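Local coordinates for protein ORF73 (Murid herpesvirus 4, PDB 2YQ1) that probably binds viral DNA through this C-terminal domain of the latency-associated nuclear antigen, which also associates with copies of itself, at residues C[53-58]-C[121-126]. Residues are numbered along the deposited sequence; the frame is centred on the assembly and turned at random.
Sequences FSSTHP and HSSVEG
With its OG anti to the backbone N (chi1 168°), Ser55 meets the OG of Ser123, which is held between its own backbone N and carbonyl carbon. The two hydroxyls hydrogen-bond at 2.8 Å between Ser55 OG and Ser123 OG. Ser55 OG also accepts the backbone N-H of His57, an ST turn that accompanies the end of strand 49-55, while its bond to Ser123 ties the chain to segment 121-126. A short side chain with a hydroxyl close to the backbone suits this double role. A water extends the join, accepting from Thr56 N and donating to Ser123 O, with 2.6 Å between the water O and Ser123 O.

Further along strand 49-55, toward Phe53, Ser54 and Glu125 form an antiparallel hydrogen-bonded pair. Glu125 N gives a nearly straight bond to Ser54 O (2.7 Å, 172°), while Ser54 N reaches Glu125 O from a position tilted 27° out of the carbonyl plane. Both side chains lie on the same face: Ser54 OG rests 3.7 Å from Glu125 CB, and the carboxylate leads away, as suits a charged residue at an exposed position. The small, buried Ser54 also packs against Pro136 of the second subunit.

On the other face, Phe53 CD1 obliquely approaches Val124 CG1 at 4.2 Å; both apolar side chains pack on Leu64 of helix 60-67. Gly126, opposite Phe53, presents its bare CA to the ring.

A type I turn from His121 to Val124, closed by Val124 N to His121 O, leads from helix 103-120 into strand 125-132, an outer strand of the antiparallel four-stranded sheet in this LANA DNA-binding domain, with helix 60-67 packed on one face.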
loop_
_atom_site.group_PDB
_atom_site.type_symbol
_atom_site.label_atom_id
_atom_site.label_comp_id
_atom_site.label_asym_id
_atom_site.label_seq_id
_atom_site.Cartn_x
_atom_site.Cartn_y
_atom_site.Cartn_z
ATOM N N PHE C 53 0.336 -3.082 7.866
ATOM C CA PHE C 53 1.313 -3.466 8.875
ATOM C C PHE C 53 2.690 -2.968 8.471
ATOM O O PHE C 53 3.162 -3.251 7.376
ATOM C CB PHE C 53 1.319 -4.981 9.067
ATOM C CG PHE C 53 0.051 -5.513 9.663
ATOM C CD1 PHE C 53 -0.211 -5.357 11.018
ATOM C CD2 PHE C 53 -0.894 -6.144 8.870
ATOM C CE1 PHE C 53 -1.388 -5.835 11.569
ATOM C CE2 PHE C 53 -2.071 -6.624 9.417
ATOM C CZ PHE C 53 -2.317 -6.471 10.769
ATOM N N SER C 54 3.332 -2.225 9.362
ATOM C CA SER C 54 4.621 -1.621 9.051
ATOM C C SER C 54 5.655 -1.920 10.121
ATOM O O SER C 54 5.320 -2.103 11.289
ATOM C CB SER C 54 4.476 -0.106 8.879
ATOM O OG SER C 54 3.815 0.463 9.993
ATOM N N SER C 55 6.916 -1.946 9.707
ATOM C CA SER C 55 8.024 -2.260 10.596
ATOM C C SER C 55 9.323 -1.798 9.951
ATOM O O SER C 55 9.469 -1.851 8.732
ATOM C CB SER C 55 8.083 -3.766 10.858
ATOM O OG SER C 55 9.299 -4.121 11.487
ATOM N N THR C 56 10.262 -1.337 10.769
ATOM C CA THR C 56 11.574 -0.942 10.270
ATOM C C THR C 56 12.461 -2.162 10.035
ATOM O O THR C 56 13.490 -2.074 9.367
ATOM C CB THR C 56 12.278 0.024 11.239
ATOM O OG1 THR C 56 12.384 -0.591 12.529
ATOM C CG2 THR C 56 11.488 1.319 11.368
ATOM N N HIS C 57 12.061 -3.301 10.593
ATOM C CA HIS C 57 12.772 -4.549 10.348
ATOM C C HIS C 57 12.415 -5.059 8.959
ATOM O O HIS C 57 11.237 -5.156 8.618
ATOM C CB HIS C 57 12.426 -5.583 11.419
ATOM C CG HIS C 57 13.320 -6.783 11.413
ATOM N ND1 HIS C 57 13.373 -7.670 10.358
ATOM C CD2 HIS C 57 14.198 -7.245 12.334
ATOM C CE1 HIS C 57 14.246 -8.624 10.629
ATOM N NE2 HIS C 57 14.761 -8.389 11.823
ATOM N N PRO C 58 13.434 -5.407 8.158
ATOM C CA PRO C 58 13.236 -5.779 6.751
ATOM C C PRO C 58 12.562 -7.133 6.534
ATOM O O PRO C 58 11.991 -7.353 5.465
ATOM C CB PRO C 58 14.665 -5.813 6.195
ATOM C CG PRO C 58 15.513 -6.120 7.380
ATOM C CD PRO C 58 14.861 -5.400 8.527
ATOM N N HIS C 121 6.920 -9.547 18.052
ATOM C CA HIS C 121 7.392 -8.699 16.958
ATOM C C HIS C 121 7.045 -7.243 17.242
ATOM O O HIS C 121 6.275 -6.624 16.510
ATOM C CB HIS C 121 6.770 -9.142 15.636
ATOM C CG HIS C 121 6.867 -10.614 15.391
ATOM N ND1 HIS C 121 8.072 -11.282 15.358
ATOM C CD2 HIS C 121 5.911 -11.548 15.179
ATOM C CE1 HIS C 121 7.853 -12.565 15.133
ATOM N NE2 HIS C 121 6.551 -12.753 15.021
ATOM N N SER C 122 7.617 -6.708 18.317
ATOM C CA SER C 122 7.168 -5.440 18.890
ATOM C C SER C 122 7.419 -4.197 18.029
ATOM O O SER C 122 6.941 -3.110 18.360
ATOM C CB SER C 122 7.796 -5.243 20.275
ATOM O OG SER C 122 9.209 -5.224 20.192
ATOM N N SER C 123 8.159 -4.342 16.935
ATOM C CA SER C 123 8.408 -3.197 16.062
ATOM C C SER C 123 7.321 -3.065 15.009
ATOM O O SER C 123 7.294 -2.096 14.250
ATOM C CB SER C 123 9.764 -3.314 15.376
ATOM O OG SER C 123 9.699 -4.217 14.287
ATOM N N VAL C 124 6.423 -4.042 14.969
ATOM C CA VAL C 124 5.330 -4.024 14.013
ATOM C C VAL C 124 4.249 -3.051 14.457
ATOM O O VAL C 124 3.798 -3.083 15.604
ATOM C CB VAL C 124 4.726 -5.429 13.808
ATOM C CG1 VAL C 124 3.553 -5.367 12.841
ATOM C CG2 VAL C 124 5.788 -6.401 13.302
ATOM N N GLU C 125 3.854 -2.166 13.547
ATOM C CA GLU C 125 2.760 -1.243 13.802
ATOM C C GLU C 125 1.624 -1.550 12.835
ATOM O O GLU C 125 1.837 -2.151 11.782
ATOM C CB GLU C 125 3.223 0.198 13.609
ATOM C CG GLU C 125 4.233 0.666 14.651
ATOM C CD GLU C 125 3.700 0.572 16.068
ATOM O OE1 GLU C 125 2.569 1.047 16.312
ATOM O OE2 GLU C 125 4.412 0.015 16.934
ATOM N N GLY C 126 0.416 -1.139 13.192
ATOM C CA GLY C 126 -0.732 -1.384 12.346
ATOM C C GLY C 126 -1.485 -0.102 12.077
ATOM O O GLY C 126 -1.632 0.733 12.966
HETATM O O HOH W 1 9.126 -0.475 13.408
#